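Side-chain contacts in Alpha/beta hydrolase fold protein (Chitinophaga pinensis, PDB 4PW0), which probably acts as a hydrolase of the alpha/beta hydrolase fold, its natural substrate not being established: residues Q17-N22 against I96-I101; G79-P82 against A87-A90; E157-F162 against H172-G177; P258-A261 against Q267-E270. All coordinates share one frame; numbering follows the deposited sequence.

Interaction 1. Residues Q17-N22 against I96-I101; sequences QYIEVN and ITALGI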
loop_
_atom_site.group_PDB
_atom_site.type_symbol
_atom_site.label_atom_id
_atom_site.label_comp_id
_atom_site.label_asym_id
_atom_site.label_seq_id
_atom_site.Cartn_x
_atom_site.Cartn_y
_atom_site.Cartn_z
ATOM N N GLN A 17 -24.259 -16.599 -16.677
ATOM C CA GLN A 17 -24.206 -18.030 -16.915
ATOM C C GLN A 17 -24.670 -18.781 -15.679
ATOM O O GLN A 17 -24.736 -18.222 -14.572
ATOM C CB GLN A 17 -22.819 -18.461 -17.325
ATOM C CG GLN A 17 -22.332 -17.771 -18.588
ATOM C CD GLN A 17 -20.987 -18.284 -19.065
ATOM O OE1 GLN A 17 -19.960 -17.582 -19.006
ATOM N NE2 GLN A 17 -20.968 -19.517 -19.516
ATOM N N TYR A 18 -25.039 -20.037 -15.874
ATOM C CA TYR A 18 -25.591 -20.829 -14.807
ATOM C C TYR A 18 -24.961 -22.195 -14.860
ATOM O O TYR A 18 -24.715 -22.763 -15.958
ATOM C CB TYR A 18 -27.125 -20.944 -14.898
ATOM C CG TYR A 18 -27.837 -19.628 -14.990
ATOM C CD1 TYR A 18 -28.139 -18.862 -13.842
ATOM C CD2 TYR A 18 -28.116 -19.084 -16.222
ATOM C CE1 TYR A 18 -28.735 -17.630 -13.978
ATOM C CE2 TYR A 18 -28.709 -17.845 -16.358
ATOM C CZ TYR A 18 -29.019 -17.125 -15.228
ATOM O OH TYR A 18 -29.598 -15.886 -15.388
ATOM N N ILE A 19 -24.700 -22.742 -13.682
ATOM C CA ILE A 19 -24.184 -24.107 -13.555
ATOM C C ILE A 19 -24.862 -24.818 -12.397
ATOM O O ILE A 19 -24.987 -24.263 -11.295
ATOM C CB ILE A 19 -22.649 -24.194 -13.466
ATOM C CG1 ILE A 19 -22.186 -25.662 -13.498
ATOM C CG2 ILE A 19 -22.104 -23.493 -12.219
ATOM C CD1 ILE A 19 -20.701 -25.816 -13.731
ATOM N N GLU A 20 -25.354 -26.036 -12.666
ATOM C CA GLU A 20 -26.062 -26.826 -11.675
ATOM C C GLU A 20 -25.055 -27.734 -10.979
ATOM O O GLU A 20 -24.292 -28.463 -11.652
ATOM C CB GLU A 20 -27.172 -27.642 -12.352
ATOM C CG GLU A 20 -28.157 -26.821 -13.199
ATOM C CD GLU A 20 -29.354 -26.307 -12.413
ATOM O OE1 GLU A 20 -29.650 -26.863 -11.337
ATOM O OE2 GLU A 20 -30.021 -25.352 -12.872
ATOM N N VAL A 21 -25.031 -27.673 -9.643
ATOM C CA VAL A 21 -24.033 -28.363 -8.813
ATOM C C VAL A 21 -24.716 -28.924 -7.561
ATOM O O VAL A 21 -25.245 -28.153 -6.764
ATOM C CB VAL A 21 -22.978 -27.326 -8.308
ATOM C CG1 VAL A 21 -21.873 -28.018 -7.550
ATOM C CG2 VAL A 21 -22.367 -26.523 -9.461
ATOM N N ASN A 22 -24.788 -30.245 -7.395
ATOM C CA ASN A 22 -25.324 -30.809 -6.148
ATOM C C ASN A 22 -26.692 -30.198 -5.785
ATOM O O ASN A 22 -26.944 -29.843 -4.614
ATOM C CB ASN A 22 -24.292 -30.584 -5.014
ATOM C CG ASN A 22 -24.676 -31.237 -3.693
ATOM O OD1 ASN A 22 -25.336 -32.285 -3.648
ATOM N ND2 ASN A 22 -24.234 -30.618 -2.592
ATOM N N ILE A 96 -16.770 -23.715 -7.714
ATOM C CA ILE A 96 -15.532 -23.463 -8.433
ATOM C C ILE A 96 -15.028 -24.786 -9.036
ATOM O O ILE A 96 -14.600 -24.839 -10.193
ATOM C CB ILE A 96 -14.486 -22.884 -7.475
ATOM C CG1 ILE A 96 -14.925 -21.496 -6.976
ATOM C CG2 ILE A 96 -13.140 -22.821 -8.150
ATOM C CD1 ILE A 96 -14.151 -21.042 -5.750
ATOM N N THR A 97 -15.123 -25.849 -8.231
ATOM C CA THR A 97 -14.678 -27.144 -8.719
ATOM C C THR A 97 -15.586 -27.662 -9.853
ATOM O O THR A 97 -15.057 -28.275 -10.804
ATOM C CB THR A 97 -14.499 -28.149 -7.584
ATOM O OG1 THR A 97 -15.701 -28.233 -6.817
ATOM C CG2 THR A 97 -13.354 -27.736 -6.710
ATOM N N ALA A 98 -16.886 -27.350 -9.824
ATOM C CA ALA A 98 -17.803 -27.717 -10.925
ATOM C C ALA A 98 -17.427 -27.046 -12.237
ATOM O O ALA A 98 -17.677 -27.598 -13.312
ATOM C CB ALA A 98 -19.244 -27.442 -10.576
ATOM N N LEU A 99 -16.824 -25.851 -12.163
ATOM C CA LEU A 99 -16.319 -25.181 -13.366
ATOM C C LEU A 99 -15.010 -25.791 -13.906
ATOM O O LEU A 99 -14.512 -25.387 -14.961
ATOM C CB LEU A 99 -16.089 -23.691 -13.107
ATOM C CG LEU A 99 -17.303 -22.811 -12.868
ATOM C CD1 LEU A 99 -16.781 -21.406 -12.600
ATOM C CD2 LEU A 99 -18.235 -22.822 -14.065
ATOM N N GLY A 100 -14.416 -26.692 -13.151
ATOM C CA GLY A 100 -13.156 -27.334 -13.540
ATOM C C GLY A 100 -11.904 -26.553 -13.133
ATOM O O GLY A 100 -10.800 -26.822 -13.639
ATOM N N ILE A 101 -12.082 -25.578 -12.222
ATOM C CA ILE A 101 -10.967 -24.723 -11.825
ATOM C C ILE A 101 -10.360 -25.303 -10.561
ATOM O O ILE A 101 -11.044 -25.448 -9.556
ATOM C CB ILE A 101 -11.411 -23.260 -11.660
ATOM C CG1 ILE A 101 -12.001 -22.738 -12.973
ATOM C CG2 ILE A 101 -10.259 -22.410 -11.141
ATOM C CD1 ILE A 101 -12.755 -21.434 -12.857
#

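Interaction 2. Residues G79-P82 against A87-A90; sequences GTTP and AMTA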
loop_
_atom_site.group_PDB
_atom_site.type_symbol
_atom_site.label_atom_id
_atom_site.label_comp_id
_atom_site.label_asym_id
_atom_site.label_seq_id
_atom_site.Cartn_x
_atom_site.Cartn_y
_atom_site.Cartn_z
ATOM N N GLY A 79 -31.483 -21.810 -4.056
ATOM C CA GLY A 79 -31.261 -22.437 -2.788
ATOM C C GLY A 79 -31.314 -21.489 -1.590
ATOM O O GLY A 79 -31.767 -20.338 -1.700
ATOM N N THR A 80 -30.867 -22.012 -0.474
ATOM C CA THR A 80 -30.945 -21.394 0.846
ATOM C C THR A 80 -29.533 -20.971 1.232
ATOM O O THR A 80 -28.619 -21.760 1.215
ATOM C CB THR A 80 -31.441 -22.430 1.864
ATOM O OG1 THR A 80 -32.762 -22.821 1.514
ATOM C CG2 THR A 80 -31.520 -21.862 3.260
ATOM N N THR A 81 -29.344 -19.685 1.498
ATOM C CA THR A 81 -28.037 -19.213 1.960
ATOM C C THR A 81 -27.801 -19.734 3.381
ATOM O O THR A 81 -28.655 -19.560 4.243
ATOM C CB THR A 81 -28.054 -17.671 1.977
ATOM O OG1 THR A 81 -28.383 -17.166 0.684
ATOM C CG2 THR A 81 -26.717 -17.090 2.454
ATOM N N PRO A 82 -26.629 -20.357 3.618
ATOM C CA PRO A 82 -26.376 -20.842 4.999
ATOM C C PRO A 82 -25.946 -19.706 5.943
ATOM O O PRO A 82 -25.636 -18.610 5.472
ATOM C CB PRO A 82 -25.230 -21.812 4.807
ATOM C CG PRO A 82 -24.464 -21.240 3.641
ATOM C CD PRO A 82 -25.489 -20.646 2.724
ATOM N N ALA A 87 -19.790 -22.781 5.850
ATOM C CA ALA A 87 -20.676 -23.353 4.830
ATOM C C ALA A 87 -20.643 -22.592 3.512
ATOM O O ALA A 87 -20.680 -23.156 2.441
ATOM C CB ALA A 87 -22.103 -23.454 5.362
HETATM N N MSE A 88 -20.561 -21.251 3.615
HETATM C CA MSE A 88 -20.418 -20.468 2.382
HETATM C C MSE A 88 -19.174 -20.784 1.621
HETATM O O MSE A 88 -19.148 -20.750 0.383
HETATM C CB MSE A 88 -20.421 -18.977 2.711
HETATM C CG MSE A 88 -21.754 -18.516 3.298
HETATM SE SE MSE A 88 -21.656 -16.604 3.760
HETATM C CE MSE A 88 -23.369 -16.470 4.602
ATOM N N THR A 89 -18.112 -21.119 2.345
ATOM C CA THR A 89 -16.844 -21.509 1.760
ATOM C C THR A 89 -16.978 -22.882 1.078
ATOM O O THR A 89 -16.509 -23.040 -0.038
ATOM C CB THR A 89 -15.726 -21.534 2.828
ATOM O OG1 THR A 89 -15.643 -20.256 3.480
ATOM C CG2 THR A 89 -14.398 -21.847 2.197
ATOM N N ALA A 90 -17.623 -23.841 1.758
ATOM C CA ALA A 90 -17.853 -25.160 1.154
ATOM C C ALA A 90 -18.691 -25.060 -0.117
ATOM O O ALA A 90 -18.396 -25.698 -1.151
ATOM C CB ALA A 90 -18.567 -26.068 2.171
#

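Interaction 3. Residues E157-F162 against H172-G177; sequences EPKERF and HSRSKG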
loop_
_atom_site.group_PDB
_atom_site.type_symbol
_atom_site.label_atom_id
_atom_site.label_comp_id
_atom_site.label_asym_id
_atom_site.label_seq_id
_atom_site.Cartn_x
_atom_site.Cartn_y
_atom_site.Cartn_z
ATOM N N GLU A 157 -32.609 5.630 3.098
ATOM C CA GLU A 157 -32.938 5.343 1.703
ATOM C C GLU A 157 -31.642 5.083 0.917
ATOM O O GLU A 157 -30.542 5.232 1.485
ATOM C CB GLU A 157 -33.733 6.521 1.114
ATOM C CG GLU A 157 -35.115 6.760 1.754
ATOM C CD GLU A 157 -36.250 5.814 1.260
ATOM O OE1 GLU A 157 -36.325 5.454 0.021
ATOM O OE2 GLU A 157 -37.117 5.418 2.133
ATOM N N PRO A 158 -31.755 4.698 -0.359
ATOM C CA PRO A 158 -30.622 4.037 -0.961
ATOM C C PRO A 158 -29.324 4.823 -1.037
ATOM O O PRO A 158 -28.268 4.262 -0.700
ATOM C CB PRO A 158 -31.135 3.601 -2.340
ATOM C CG PRO A 158 -32.607 3.360 -2.132
ATOM C CD PRO A 158 -32.993 4.427 -1.132
ATOM N N LYS A 159 -29.325 6.050 -1.494
ATOM C CA LYS A 159 -28.073 6.801 -1.642
ATOM C C LYS A 159 -27.447 7.001 -0.272
ATOM O O LYS A 159 -26.249 6.753 -0.082
ATOM C CB LYS A 159 -28.318 8.132 -2.311
ATOM C CG LYS A 159 -27.072 8.996 -2.436
ATOM C CD LYS A 159 -27.140 10.427 -1.986
ATOM C CE LYS A 159 -28.094 10.730 -0.902
ATOM N NZ LYS A 159 -27.840 12.036 -0.327
ATOM N N GLU A 160 -28.232 7.432 0.715
ATOM C CA GLU A 160 -27.662 7.656 2.048
ATOM C C GLU A 160 -27.233 6.351 2.706
ATOM O O GLU A 160 -26.165 6.384 3.411
ATOM C CB GLU A 160 -28.635 8.402 2.972
ATOM C CG GLU A 160 -28.689 9.899 2.690
ATOM C CD GLU A 160 -27.369 10.616 2.962
ATOM O OE1 GLU A 160 -26.804 10.411 4.043
ATOM O OE2 GLU A 160 -26.920 11.374 2.135
ATOM N N ARG A 161 -27.945 5.267 2.496
ATOM C CA ARG A 161 -27.542 3.984 3.039
ATOM C C ARG A 161 -26.166 3.580 2.453
ATOM O O ARG A 161 -25.261 3.122 3.178
ATOM C CB ARG A 161 -28.599 2.909 2.775
ATOM C CG ARG A 161 -28.398 1.611 3.527
ATOM C CD ARG A 161 -29.427 0.541 3.177
ATOM N NE ARG A 161 -30.737 0.671 3.873
ATOM C CZ ARG A 161 -31.729 -0.234 3.776
ATOM N NH1 ARG A 161 -31.530 -1.401 3.189
ATOM N NH2 ARG A 161 -32.883 -0.055 4.407
ATOM N N PHE A 162 -26.022 3.721 1.129
ATOM C CA PHE A 162 -24.776 3.403 0.433
ATOM C C PHE A 162 -23.611 4.266 0.944
ATOM O O PHE A 162 -22.533 3.719 1.241
ATOM C CB PHE A 162 -25.011 3.641 -1.056
ATOM C CG PHE A 162 -23.848 3.210 -1.946
ATOM C CD1 PHE A 162 -23.617 1.883 -2.225
ATOM C CD2 PHE A 162 -23.023 4.135 -2.491
ATOM C CE1 PHE A 162 -22.573 1.500 -3.070
ATOM C CE2 PHE A 162 -21.997 3.773 -3.347
ATOM C CZ PHE A 162 -21.763 2.457 -3.627
ATOM N N HIS A 172 -15.342 15.167 -0.279
ATOM C CA HIS A 172 -14.410 14.458 -1.141
ATOM C C HIS A 172 -14.817 12.958 -1.208
ATOM O O HIS A 172 -14.978 12.413 -2.311
ATOM C CB HIS A 172 -13.000 14.564 -0.515
ATOM C CG HIS A 172 -11.990 13.662 -1.124
ATOM N ND1 HIS A 172 -11.551 13.794 -2.421
ATOM C CD2 HIS A 172 -11.305 12.618 -0.591
ATOM C CE1 HIS A 172 -10.652 12.862 -2.676
ATOM N NE2 HIS A 172 -10.481 12.138 -1.591
ATOM N N SER A 173 -15.027 12.333 -0.067
ATOM C CA SER A 173 -15.348 10.902 -0.063
ATOM C C SER A 173 -16.752 10.657 -0.620
ATOM O O SER A 173 -16.960 9.774 -1.468
ATOM C CB SER A 173 -15.199 10.339 1.344
ATOM O OG SER A 173 -15.450 8.938 1.340
ATOM N N ARG A 174 -17.711 11.476 -0.179
ATOM C CA ARG A 174 -19.091 11.284 -0.606
ATOM C C ARG A 174 -19.230 11.482 -2.125
ATOM O O ARG A 174 -20.030 10.752 -2.737
ATOM C CB ARG A 174 -20.017 12.180 0.169
ATOM C CG ARG A 174 -20.184 11.751 1.625
ATOM C CD ARG A 174 -20.970 12.743 2.457
ATOM N NE ARG A 174 -22.347 12.924 2.047
ATOM C CZ ARG A 174 -23.380 12.185 2.477
ATOM N NH1 ARG A 174 -23.233 11.093 3.221
ATOM N NH2 ARG A 174 -24.590 12.501 2.050
ATOM N N SER A 175 -18.513 12.429 -2.717
ATOM C CA SER A 175 -18.576 12.579 -4.159
ATOM C C SER A 175 -18.023 11.391 -4.909
ATOM O O SER A 175 -18.522 11.033 -5.978
ATOM C CB SER A 175 -17.917 13.858 -4.595
ATOM O OG SER A 175 -18.698 14.937 -4.158
ATOM N N LYS A 176 -16.990 10.743 -4.346
ATOM C CA LYS A 176 -16.500 9.499 -4.959
ATOM C C LYS A 176 -17.506 8.383 -4.751
ATOM O O LYS A 176 -17.548 7.434 -5.556
ATOM C CB LYS A 176 -15.113 9.167 -4.418
ATOM C CG LYS A 176 -14.053 10.156 -4.909
ATOM C CD LYS A 176 -12.655 10.014 -4.413
ATOM C CE LYS A 176 -11.689 10.998 -5.126
ATOM N NZ LYS A 176 -11.382 10.839 -6.584
ATOM N N GLY A 177 -18.337 8.467 -3.711
ATOM C CA GLY A 177 -19.449 7.559 -3.523
ATOM C C GLY A 177 -20.533 7.746 -4.580
ATOM O O GLY A 177 -21.061 6.758 -5.121
#

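Interaction 4. Residues P258-A261 against Q267-E270; sequences PDAA and QYPE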
loop_
_atom_site.group_PDB
_atom_site.type_symbol
_atom_site.label_atom_id
_atom_site.label_comp_id
_atom_site.label_asym_id
_atom_site.label_seq_id
_atom_site.Cartn_x
_atom_site.Cartn_y
_atom_site.Cartn_z
ATOM N N PRO A 258 -6.559 7.004 1.725
ATOM C CA PRO A 258 -6.892 8.178 2.567
ATOM C C PRO A 258 -8.339 8.596 2.508
ATOM O O PRO A 258 -9.008 8.503 1.454
ATOM C CB PRO A 258 -6.010 9.268 1.965
ATOM C CG PRO A 258 -5.779 8.845 0.535
ATOM C CD PRO A 258 -5.661 7.337 0.614
ATOM N N ASP A 259 -8.812 9.115 3.639
ATOM C CA ASP A 259 -10.159 9.718 3.742
ATOM C C ASP A 259 -11.210 8.816 3.118
ATOM O O ASP A 259 -12.059 9.271 2.335
ATOM C CB ASP A 259 -10.217 11.122 3.158
ATOM C CG ASP A 259 -11.511 11.851 3.538
ATOM O OD1 ASP A 259 -12.030 11.597 4.635
ATOM O OD2 ASP A 259 -11.920 12.649 2.678
ATOM N N ALA A 260 -11.174 7.547 3.526
ATOM C CA ALA A 260 -11.995 6.513 2.941
ATOM C C ALA A 260 -12.496 5.576 4.018
ATOM O O ALA A 260 -12.058 5.644 5.173
ATOM C CB ALA A 260 -11.203 5.789 1.874
ATOM N N ALA A 261 -13.430 4.699 3.647
ATOM C CA ALA A 261 -14.101 3.887 4.649
ATOM C C ALA A 261 -14.230 2.469 4.133
ATOM O O ALA A 261 -13.333 1.968 3.441
ATOM C CB ALA A 261 -15.459 4.520 4.999
ATOM N N GLN A 267 -13.790 3.875 -3.732
ATOM C CA GLN A 267 -13.350 5.267 -3.703
ATOM C C GLN A 267 -12.186 5.517 -4.628
ATOM O O GLN A 267 -12.106 6.595 -5.254
ATOM C CB GLN A 267 -13.037 5.696 -2.278
ATOM C CG GLN A 267 -12.691 7.180 -2.191
ATOM C CD GLN A 267 -12.897 7.740 -0.787
ATOM O OE1 GLN A 267 -13.759 7.300 -0.045
ATOM N NE2 GLN A 267 -12.087 8.709 -0.433
ATOM N N TYR A 268 -11.257 4.547 -4.732
ATOM C CA TYR A 268 -10.060 4.679 -5.536
ATOM C C TYR A 268 -9.874 3.421 -6.411
ATOM O O TYR A 268 -8.934 2.654 -6.243
ATOM C CB TYR A 268 -8.824 4.864 -4.659
ATOM C CG TYR A 268 -8.910 6.070 -3.726
ATOM C CD1 TYR A 268 -8.841 7.366 -4.208
ATOM C CD2 TYR A 268 -9.047 5.889 -2.368
ATOM C CE1 TYR A 268 -8.931 8.441 -3.333
ATOM C CE2 TYR A 268 -9.106 6.958 -1.476
ATOM C CZ TYR A 268 -9.030 8.243 -1.951
ATOM O OH TYR A 268 -9.101 9.344 -1.102
ATOM N N PRO A 269 -10.785 3.207 -7.354
ATOM C CA PRO A 269 -10.761 1.973 -8.108
ATOM C C PRO A 269 -9.541 1.828 -9.010
ATOM O O PRO A 269 -9.047 0.705 -9.204
ATOM C CB PRO A 269 -12.070 2.036 -8.918
ATOM C CG PRO A 269 -12.336 3.526 -9.091
ATOM C CD PRO A 269 -11.927 4.074 -7.727
ATOM N N GLU A 270 -9.070 2.914 -9.612
ATOM C CA GLU A 270 -7.901 2.809 -10.466
ATOM C C GLU A 270 -6.593 2.559 -9.685
ATOM O O GLU A 270 -5.708 1.801 -10.117
ATOM C CB GLU A 270 -7.794 4.024 -11.373
ATOM C CG GLU A 270 -8.931 4.047 -12.376
ATOM C CD GLU A 270 -8.712 4.981 -13.531
ATOM O OE1 GLU A 270 -8.188 6.091 -13.325
ATOM O OE2 GLU A 270 -9.094 4.583 -14.646
HETATM O O HOH W 1 -14.574 4.749 1.002
#

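Interaction 1. Residues Q17-N22 against I96-I101
Ile-19 and Val-21 of strand 17-21, an outermost strand of the central sheet, make a small apolar surface contact with Ala-98 and Leu-99 at the C-terminal end of helix 85-98. Both strand residues direct their side chains at the helix. In Ile-19, CG1 stands opposite the backbone N (chi1 -173°) and the chain stays extended, carrying CD1 out to meet both Ala-98 and Leu-99. Ile-19 CD1 rests against Ala-98 CB at 3.8 Å and Leu-99 CD2 at 3.9 Å. Ile-19 CD1 also lies beside the backbone, 3.5 Å from Ala-98 O.

Val-21 comes down on the same alanine methyl with both of its branches. Val-21 CG2 is the nearer, 3.4 Å from Ala-98 CB and tighter than usual carbon contact, while Val-21 CG1 lies 4.0 Å from it. The helix closes just beyond, where Gly-100, with positive phi, forms a Schellman motif. Phe-95 also touches Ile-19, and Tyr-28 of the adjacent strand 24-31 touches Leu-99, so the patch extends past the two segments. With methyl groups as the meeting surfaces, the fit depends on shape and on the shielding of carbon from water, and directional polar bonds between the segments contribute nothing.

Interaction 2. Residues G79-P82 against A87-A90
Thr-81 OG1 is hydrogen-bonded to the carbonyl O of Lys-72, and the other branch of the same side chain, CG2, meets the end of selenomethionine Met-88. The first torsion divides the work: with chi1 at -57°, CG2 stands opposite the backbone N and OG1 opposite the carbonyl carbon, so methyl and hydroxyl serve different neighbours. Thr-81 CG2 lies 4.0 Å from Met-88 CE. The backbone of Thr-81 is held as well, its N bonding Gln-198 OE1.

Pro-82 carries most of the contact. The CB-CG side of its ring rests against the methyl of Ala-87, with Pro-82 CB 3.6 Å and Pro-82 CG 3.7 Å from Ala-87 CB. Pro-82 CG also reaches the base of the neighbouring side chain, 3.9 Å from Met-88 CG. From there Met-88 runs on with its torsions beyond CG near 180°, slanting past the proline, until Met-88 CE comes within 3.2 Å of Pro-82 O. Thus the proline is met by both the beginning and the end of one long side chain, and its flank by the small alanine.

The loop 79-82 is thereby folded back on the first turns of helix 85-98, which it leads into. Farther along, Met-88 touches Ile-115 of helix 111-122 and Ala-206 of helix 197-212, while Thr-81 packs on Ala-199 and Ala-202 of the latter. The contact thus joins the N-terminal part of helix 85-98, the helix leading to strand 104-109, to its lead-in loop, with helices 111-122 and 197-212 packed against it.

Interaction 3. Residues E157-F162 against H172-G177
The guanidinium of Arg-174 meets the carboxylate of Glu-160 edge-on, and the ring of Phe-162 likewise receives Gly-177 O at its edge, 3.6 Å from Phe-162 CE2. In the salt bridge, Arg-174 NH2 donates to Glu-160 OE2 at 2.6 Å, with an angle of 152° at the hydrogen. The acceptor lies nearly in the guanidinium plane and uses its syn lone pair, but the two planes are turned 34° apart. Of the two carboxylate oxygens, the arginine bonds OE2; Glu-160 OE1 stays 3.6 Å from Arg-174 NH2.

Lys-159 completes a salt-bridge network. Its bent chain brings Lys-159 NZ to the anti lone pair of Glu-160 OE2 at 2.7 Å, so a single oxygen takes two cationic donors. These donors, Lys-159 NZ and Arg-174 NH2, stand 4.1 Å apart, both drawn to the one carboxylate oxygen. An alanine at Glu-160 would remove that carboxylate and would probably leave the two cations close together without their shared counter-charge.

The segments 158-162 of helix 158-166 and 172-177 of helix 171-184 cross at 123°, their axes 11.1 Å apart at closest approach. Beyond the contact, Phe-162 meets the Phe-166 ring and Leu-181. Both helices follow strand 127-133 and precede strand 226-231, where many alpha/beta hydrolases insert their cap.

Interaction 4. Residues P258-A261 against Q267-E270
Tyr-268 and Gln-267 bind the loop 258-261, which in this alpha/beta hydrolase fold leads from the last strand, 252-257, toward His-262, the probable histidine of a Ser-His-Asp triad. Two hydrogen bonds to backbone carbonyls cross the contact. Tyr-268 OH donates to Pro-258 O at 2.7 Å, approaching 32° out of the carbonyl plane; this oxygen lies at the edge of the tyrosine ring. Gln-267 has CG opposite its backbone N (chi1 -175°) and an extended chain, which carries the amide across to the loop. There Gln-267 NE2 donates to Asp-259 O at 2.8 Å. That bond is fairly straight at the hydrogen (159°) and lies near the amide plane, but it comes in well above the plane of the carbonyl. A weak bond from NE2 to the Tyr-268 hydroxyl links the two donors. Outside the segments, the Tyr-268 hydroxyl is bonded to His-172 NE2.

Apolar contacts fill in around them. Pro-258 CD lies 4.0 Å from Tyr-268 CE2, and Ala-260 CB lies 4.1 Å from Tyr-268 CE2. Gln-267 CG covers one face of the Tyr-268 ring toward its rim, 3.6 Å above the plane. Pro-258 also packs on Ala-252 of the second subunit.

With a leucine in place of Gln-267, Asp-259 O would probably lose its amide donor, and Ser-173 OG, which bonds Gln-267 OE1, would lose a polar partner.

A water completes the set: it accepts from Ala-261 N at 2.9 Å and donates to Gln-267 OE1.

Overall arrangement
The four contacts form two pairs; interaction 1 lies on the opposite side of the chain's centre from interactions 3 and 4, and interaction 2 from interaction 4. Interactions 1 and 2 both use helix 85-98, with centres about 15 Å apart; interaction 2 is nested in the chain segment that interaction 1 closes. Interactions 3 and 4 touch through two probable hydrogen bonds, Ser-173 OG to Gln-267 OE1 at 2.7 Å and His-172 NE2 to Tyr-268 OH at 3.2 Å. Between the pairs, centres lie about 30 to 35 Å apart. Ser-110, His-262 and Asp-234 form the probable triad. Met-88 of interaction 2 lies near the nucleophile elbow without touching it. The loop 258-261 of interaction 4 immediately precedes His-262.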